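Local coordinates for protein mRNA interferase toxin YafQ (Escherichia coli, PDB 4ML2) that cleaves mRNA on the ribosome within lysine codons followed by G or A, halting translation as the toxin of a type II toxin-antitoxin pair, at residues A[7-12]-A[80-85]; A[69-74]-A[85-90]. All coordinates share one frame; numbering follows the deposited sequence. Where two conformers were deposited one is given.

Contact 1: A[7-12]-A[80-85]; sequences RDIEYS and KLLRFE. With SO4 (sulfate ion), chain F.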
loop_
_atom_site.group_PDB
_atom_site.type_symbol
_atom_site.label_atom_id
_atom_site.label_comp_id
_atom_site.label_asym_id
_atom_site.label_seq_id
_atom_site.Cartn_x
_atom_site.Cartn_y
_atom_site.Cartn_z
ATOM N N ARG A 7 -12.447 12.077 -4.364
ATOM C CA ARG A 7 -11.805 10.766 -4.449
ATOM C C ARG A 7 -12.398 9.786 -3.440
ATOM O O ARG A 7 -12.504 10.104 -2.254
ATOM C CB ARG A 7 -10.298 10.897 -4.193
ATOM C CG ARG A 7 -9.405 10.475 -5.357
ATOM C CD ARG A 7 -7.957 10.302 -4.900
ATOM N NE ARG A 7 -6.987 10.729 -5.908
ATOM C CZ ARG A 7 -5.859 11.376 -5.627
ATOM N NH1 ARG A 7 -5.558 11.669 -4.369
ATOM N NH2 ARG A 7 -5.029 11.730 -6.602
ATOM N N ASP A 8 -12.780 8.600 -3.910
ATOM C CA ASP A 8 -13.262 7.541 -3.020
ATOM C C ASP A 8 -12.058 6.881 -2.377
ATOM O O ASP A 8 -11.018 6.746 -3.028
ATOM C CB ASP A 8 -13.989 6.442 -3.803
ATOM C CG ASP A 8 -15.372 6.847 -4.283
ATOM O OD1 ASP A 8 -15.841 7.961 -3.960
ATOM O OD2 ASP A 8 -16.007 6.019 -4.980
ATOM N N ILE A 9 -12.200 6.449 -1.124
ATOM C CA ILE A 9 -11.173 5.641 -0.454
ATOM C C ILE A 9 -11.681 4.209 -0.392
ATOM O O ILE A 9 -12.797 3.960 0.079
ATOM C CB ILE A 9 -10.909 6.098 0.987
ATOM C CG1 ILE A 9 -10.609 7.595 1.030
ATOM C CG2 ILE A 9 -9.766 5.287 1.593
ATOM C CD1 ILE A 9 -9.494 8.015 0.116
ATOM N N GLU A 10 -10.876 3.265 -0.873
ATOM C CA GLU A 10 -11.308 1.875 -0.961
ATOM C C GLU A 10 -10.280 0.925 -0.374
ATOM O O GLU A 10 -9.083 1.223 -0.345
ATOM C CB GLU A 10 -11.562 1.493 -2.422
ATOM C CG GLU A 10 -12.413 2.500 -3.169
ATOM C CD GLU A 10 -12.612 2.151 -4.625
ATOM O OE1 GLU A 10 -11.965 1.198 -5.112
ATOM O OE2 GLU A 10 -13.426 2.834 -5.283
ATOM N N TYR A 11 -10.766 -0.224 0.082
ATOM C CA TYR A 11 -9.916 -1.301 0.565
ATOM C C TYR A 11 -10.405 -2.555 -0.126
ATOM O O TYR A 11 -11.598 -2.852 -0.109
ATOM C CB TYR A 11 -10.050 -1.444 2.092
ATOM C CG TYR A 11 -9.840 -0.134 2.834
ATOM C CD1 TYR A 11 -8.601 0.197 3.372
ATOM C CD2 TYR A 11 -10.878 0.787 2.973
ATOM C CE1 TYR A 11 -8.408 1.399 4.038
ATOM C CE2 TYR A 11 -10.687 1.990 3.628
ATOM C CZ TYR A 11 -9.457 2.290 4.163
ATOM O OH TYR A 11 -9.284 3.488 4.824
ATOM N N SER A 12 -9.506 -3.291 -0.762
ATOM C CA SER A 12 -9.898 -4.577 -1.315
ATOM C C SER A 12 -10.229 -5.538 -0.170
ATOM O O SER A 12 -9.803 -5.339 0.978
ATOM C CB SER A 12 -8.768 -5.146 -2.168
ATOM O OG SER A 12 -7.722 -5.618 -1.339
ATOM N N LYS A 80 -10.267 9.502 -9.387
ATOM C CA LYS A 80 -11.537 9.098 -8.784
ATOM C C LYS A 80 -11.387 8.250 -7.528
ATOM O O LYS A 80 -12.300 8.190 -6.702
ATOM C CB LYS A 80 -12.376 8.300 -9.785
ATOM C CG LYS A 80 -12.874 9.086 -10.976
ATOM C CD LYS A 80 -13.690 8.189 -11.890
ATOM C CE LYS A 80 -13.683 8.720 -13.308
ATOM N NZ LYS A 80 -14.188 10.119 -13.369
ATOM N N LEU A 81 -10.258 7.565 -7.382
ATOM C CA LEU A 81 -10.154 6.615 -6.286
ATOM C C LEU A 81 -8.746 6.425 -5.757
ATOM O O LEU A 81 -7.754 6.598 -6.470
ATOM C CB LEU A 81 -10.774 5.257 -6.663
ATOM C CG LEU A 81 -10.121 4.362 -7.723
ATOM C CD1 LEU A 81 -9.012 3.494 -7.147
ATOM C CD2 LEU A 81 -11.161 3.476 -8.397
ATOM N N LEU A 82 -8.687 6.097 -4.477
ATOM C CA LEU A 82 -7.494 5.545 -3.860
ATOM C C LEU A 82 -7.910 4.188 -3.316
ATOM O O LEU A 82 -8.811 4.102 -2.490
ATOM C CB LEU A 82 -7.026 6.446 -2.723
ATOM C CG LEU A 82 -6.041 5.820 -1.729
ATOM C CD1 LEU A 82 -4.705 5.475 -2.396
ATOM C CD2 LEU A 82 -5.834 6.763 -0.551
ATOM N N ARG A 83 -7.274 3.121 -3.781
ATOM C CA ARG A 83 -7.603 1.791 -3.282
ATOM C C ARG A 83 -6.379 1.106 -2.708
ATOM O O ARG A 83 -5.379 0.914 -3.387
ATOM C CB ARG A 83 -8.256 0.904 -4.351
ATOM C CG ARG A 83 -8.570 -0.492 -3.805
ATOM C CD ARG A 83 -9.514 -1.289 -4.683
ATOM N NE ARG A 83 -8.904 -1.661 -5.950
ATOM C CZ ARG A 83 -9.344 -1.242 -7.134
ATOM N NH1 ARG A 83 -10.396 -0.432 -7.189
ATOM N NH2 ARG A 83 -8.737 -1.625 -8.254
ATOM N N PHE A 84 -6.484 0.732 -1.443
ATOM C CA PHE A 84 -5.466 -0.076 -0.791
ATOM C C PHE A 84 -5.719 -1.521 -1.181
ATOM O O PHE A 84 -6.778 -2.085 -0.887
ATOM C CB PHE A 84 -5.546 0.143 0.718
ATOM C CG PHE A 84 -5.251 1.559 1.123
ATOM C CD1 PHE A 84 -3.947 2.022 1.128
ATOM C CD2 PHE A 84 -6.273 2.441 1.444
ATOM C CE1 PHE A 84 -3.654 3.335 1.491
ATOM C CE2 PHE A 84 -5.988 3.754 1.810
ATOM C CZ PHE A 84 -4.677 4.202 1.818
ATOM N N GLU A 85 -4.750 -2.125 -1.857
ATOM C CA GLU A 85 -4.984 -3.396 -2.538
ATOM C C GLU A 85 -4.391 -4.595 -1.812
ATOM O O GLU A 85 -5.085 -5.573 -1.560
ATOM C CB GLU A 85 -4.448 -3.321 -3.970
ATOM C CG GLU A 85 -4.797 -4.529 -4.808
ATOM C CD GLU A 85 -6.253 -4.561 -5.230
ATOM O OE1 GLU A 85 -6.989 -3.577 -5.001
ATOM O OE2 GLU A 85 -6.671 -5.581 -5.819
HETATM S S SO4 F . -10.787 -0.446 -10.976
HETATM O O1 SO4 F . -10.897 0.673 -11.911
HETATM O O2 SO4 F . -9.377 -0.750 -10.740
HETATM O O3 SO4 F . -11.437 -0.085 -9.720
HETATM O O4 SO4 F . -11.432 -1.634 -11.537
#
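Glu10 and Arg83 pair across two parallel strands. In one of two modelled Glu10 conformers, Arg83 NH1 gives a hydrogen-bonded salt bridge of 3.1 Å to Glu10 OE1. The carboxylate and guanidinium planes are only 21° apart. Arg83 NE donates to Glu85 OE1 at 2.9 Å, on the syn side of that carboxylate. The chain of Arg83 bends at chi3 (68°), which turns NH1 toward Glu10 and NE toward Glu85. A sulfate, probably from the crystallisation liquor, also lies at the edge: Arg83 NH1 donates to its O3 and Arg83 NH2 to its O2. Lys76 binds it too, and Arg83 NH2 is hydrogen-bonded to Tyr62 OH. These partners would restrain the guanidinium's rotation when that conformer is present.

The backbone bonds are those of parallel strands. Asp8 N donates to Lys80 O, Leu82 N to Asp8 O, Glu10 N to Leu82 O, and Phe84 N to Glu10 O. This joins the N-terminal edge strand 8-11 to strand 81-88 in the mixed sheet of this RelE-family toxin. Ser12 closes the pairing: its N donates to Phe84 O at 3.0 Å, and its OG to Glu85 O at 2.6 Å. The same OG caps helix 13-24 at Tyr15 N.

Apolar contacts fill the other face. Ile9 CD1 meets Leu82 CD2 at 3.9 Å, and Ile9 CG2 comes to the edge of the Phe84 ring. The Tyr11 ring lies beside Phe84, planes 23° apart but slid so that they barely overlap; Tyr11 CE1 is 3.5 Å from Phe84 CD2. Met36 of helix 29-40 touches both side chains.

Contact 2: A[69-74]-A[85-90]; sequences PDWILI and ERTGTH. With SO4 (sulfate ion), chain B; SO4 (sulfate ion), chain D.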
loop_
_atom_site.group_PDB
_atom_site.type_symbol
_atom_site.label_atom_id
_atom_site.label_comp_id
_atom_site.label_asym_id
_atom_site.label_seq_id
_atom_site.Cartn_x
_atom_site.Cartn_y
_atom_site.Cartn_z
ATOM N N PRO A 69 11.844 -2.507 4.181
ATOM C CA PRO A 69 12.492 -3.121 3.017
ATOM C C PRO A 69 11.778 -4.350 2.457
ATOM O O PRO A 69 11.781 -4.526 1.234
ATOM C CB PRO A 69 13.886 -3.476 3.544
ATOM C CG PRO A 69 14.156 -2.369 4.539
ATOM C CD PRO A 69 12.825 -2.159 5.231
ATOM N N ASP A 70 11.172 -5.170 3.312
ATOM C CA ASP A 70 10.373 -6.284 2.823
ATOM C C ASP A 70 8.947 -6.196 3.356
ATOM O O ASP A 70 8.324 -7.209 3.690
ATOM C CB ASP A 70 11.021 -7.628 3.164
ATOM C CG ASP A 70 10.365 -8.791 2.451
ATOM O OD1 ASP A 70 9.868 -8.616 1.316
ATOM O OD2 ASP A 70 10.336 -9.904 3.028
ATOM N N TRP A 71 8.425 -4.971 3.421
ATOM C CA TRP A 71 7.004 -4.781 3.709
ATOM C C TRP A 71 6.487 -3.754 2.724
ATOM O O TRP A 71 6.788 -2.557 2.839
ATOM C CB TRP A 71 6.786 -4.309 5.146
ATOM C CG TRP A 71 5.333 -4.168 5.557
ATOM C CD1 TRP A 71 4.220 -4.525 4.840
ATOM C CD2 TRP A 71 4.855 -3.634 6.799
ATOM N NE1 TRP A 71 3.077 -4.246 5.568
ATOM C CE2 TRP A 71 3.441 -3.690 6.768
ATOM C CE3 TRP A 71 5.488 -3.098 7.926
ATOM C CZ2 TRP A 71 2.652 -3.238 7.833
ATOM C CZ3 TRP A 71 4.702 -2.649 8.979
ATOM C CH2 TRP A 71 3.301 -2.724 8.925
ATOM N N ILE A 72 5.726 -4.254 1.755
ATOM C CA ILE A 72 5.274 -3.479 0.608
ATOM C C ILE A 72 3.796 -3.147 0.741
ATOM O O ILE A 72 3.018 -3.936 1.282
ATOM C CB ILE A 72 5.531 -4.272 -0.695
ATOM C CG1 ILE A 72 7.031 -4.603 -0.831
ATOM C CG2 ILE A 72 4.985 -3.535 -1.938
ATOM C CD1 ILE A 72 7.941 -3.391 -0.897
ATOM N N LEU A 73 3.420 -1.949 0.292
ATOM C CA LEU A 73 2.020 -1.589 0.092
ATOM C C LEU A 73 1.761 -1.479 -1.407
ATOM O O LEU A 73 2.460 -0.747 -2.112
ATOM C CB LEU A 73 1.712 -0.246 0.763
ATOM C CG LEU A 73 0.323 0.313 0.439
ATOM C CD1 LEU A 73 -0.757 -0.581 1.030
ATOM C CD2 LEU A 73 0.170 1.760 0.933
ATOM N N ILE A 74 0.759 -2.205 -1.896
ATOM C CA ILE A 74 0.285 -2.047 -3.271
ATOM C C ILE A 74 -1.043 -1.312 -3.218
ATOM O O ILE A 74 -1.954 -1.704 -2.483
ATOM C CB ILE A 74 0.118 -3.402 -3.980
ATOM C CG1 ILE A 74 1.478 -4.093 -4.088
ATOM C CG2 ILE A 74 -0.503 -3.210 -5.378
ATOM C CD1 ILE A 74 1.419 -5.460 -4.752
ATOM N N GLU A 85 -4.750 -2.125 -1.857
ATOM C CA GLU A 85 -4.984 -3.396 -2.538
ATOM C C GLU A 85 -4.391 -4.595 -1.812
ATOM O O GLU A 85 -5.085 -5.573 -1.560
ATOM C CB GLU A 85 -4.448 -3.321 -3.970
ATOM C CG GLU A 85 -4.797 -4.529 -4.808
ATOM C CD GLU A 85 -6.253 -4.561 -5.230
ATOM O OE1 GLU A 85 -6.989 -3.577 -5.001
ATOM O OE2 GLU A 85 -6.671 -5.581 -5.819
ATOM N N ARG A 86 -3.099 -4.529 -1.490
ATOM C CA ARG A 86 -2.420 -5.593 -0.754
ATOM C C ARG A 86 -1.311 -5.001 0.090
ATOM O O ARG A 86 -0.779 -3.923 -0.204
ATOM C CB ARG A 86 -1.793 -6.633 -1.693
ATOM C CG ARG A 86 -2.792 -7.494 -2.461
ATOM C CD ARG A 86 -2.318 -8.928 -2.580
ATOM N NE ARG A 86 -2.186 -9.566 -1.272
ATOM C CZ ARG A 86 -1.588 -10.738 -1.069
ATOM N NH1 ARG A 86 -1.069 -11.411 -2.083
ATOM N NH2 ARG A 86 -1.508 -11.237 0.155
ATOM N N THR A 87 -0.952 -5.715 1.145
ATOM C CA THR A 87 0.254 -5.378 1.891
ATOM C C THR A 87 0.900 -6.635 2.463
ATOM O O THR A 87 0.215 -7.545 2.921
ATOM C CB THR A 87 0.010 -4.284 2.965
ATOM O OG1 THR A 87 1.270 -3.834 3.479
ATOM C CG2 THR A 87 -0.876 -4.789 4.116
ATOM N N GLY A 88 2.220 -6.708 2.370
ATOM C CA GLY A 88 2.951 -7.867 2.860
ATOM C C GLY A 88 4.345 -7.931 2.277
ATOM O O GLY A 88 4.891 -6.922 1.805
ATOM N N THR A 89 4.935 -9.119 2.310
ATOM C CA THR A 89 6.270 -9.302 1.769
ATOM C C THR A 89 6.296 -9.290 0.245
ATOM O O THR A 89 5.266 -9.434 -0.429
ATOM C CB THR A 89 6.859 -10.644 2.218
ATOM O OG1 THR A 89 6.023 -11.695 1.726
ATOM C CG2 THR A 89 6.912 -10.709 3.742
ATOM N N HIS A 90 7.497 -9.163 -0.302
ATOM C CA HIS A 90 7.692 -9.365 -1.735
ATOM C C HIS A 90 7.206 -10.748 -2.158
ATOM O O HIS A 90 6.563 -10.892 -3.200
ATOM C CB HIS A 90 9.170 -9.221 -2.110
ATOM C CG HIS A 90 9.682 -7.812 -2.081
ATOM N ND1 HIS A 90 10.272 -7.257 -0.967
ATOM C CD2 HIS A 90 9.723 -6.859 -3.044
ATOM C CE1 HIS A 90 10.650 -6.018 -1.244
ATOM N NE2 HIS A 90 10.325 -5.753 -2.494
HETATM S S SO4 B . 10.207 -3.345 -5.027
HETATM O O1 SO4 B . 10.758 -3.801 -6.304
HETATM O O2 SO4 B . 10.040 -1.891 -5.099
HETATM O O3 SO4 B . 8.962 -4.011 -4.699
HETATM O O4 SO4 B . 11.182 -3.634 -3.981
HETATM S S SO4 D . 4.852 -14.857 3.119
HETATM O O1 SO4 D . 3.734 -14.011 3.549
HETATM O O2 SO4 D . 6.029 -14.052 2.843
HETATM O O3 SO4 D . 4.470 -15.589 1.908
HETATM O O4 SO4 D . 5.139 -15.802 4.199
#
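The antiparallel hairpin of strands 71-77 and 81-88 carries the active-site residue His90, the inferred proton donor, beyond its second strand. Asp70 OD1 grips this residue twice, accepting from His90 ND1 at 2.7 Å on its anti side and from His90 N at 2.9 Å on its syn side, both donors somewhat out of the carboxylate plane. Carboxylate and ring are nearly coplanar (9°), and the ND1 bond helps set the turn of the imidazole; the His90 N bond ties the carboxylate to the start of helix 90-94. Ile72 CG1 sits over the centre of one ring face in a CH-pi contact. At the ring edge, His90 NE2 donates to O4 of a sulfate, probably from the crystallisation liquor, at 2.7 Å. His53 and His66 bind the same sulfate, consistent with a site for RNA phosphate.

Ile72 N donates to Gly88 O and Ile74 N to Arg86 O. A classic beta bulge follows: Glu85 N and Arg86 N both donate to Ile74 O. Thr89 caps helix 90-94 through Ala92 N, and its OG1 also reaches a second sulfate.

Thr87 has OG1 anti to its N (chi1 -169°), which turns the hydroxyl to strand 71-77. Thr87 OG1 donates to Ile72 O at 2.8 Å from above the carbonyl plane. Gly88 N donates to Ile72 O within that plane, at 3.1 Å. Trp71 NE1 approaches Thr87 OG1 at 2.8 Å, a weak bond bent to 127°.

In the fold
Both contacts use strand 81-88 and share Glu85. Contact 1 pairs the first half of that strand with edge strand 8-11. Contact 2 pairs its second half with strand 71-77. Strand 81-88 thus lies between a parallel and an antiparallel neighbour in one mixed sheet. The centres are 16 Å apart, on opposite sides of the chain's centre. Along the chain the segments run 7-12, 69-74, 80-85, 85-90, so the segments of the two contacts alternate. They meet where Phe84 CD1 packs on Leu73 CD1 at 4.1 Å. Contact 1 ties the N-terminus into the sheet, away from the annotated active site, and contact 2 holds that site at the strand's far end.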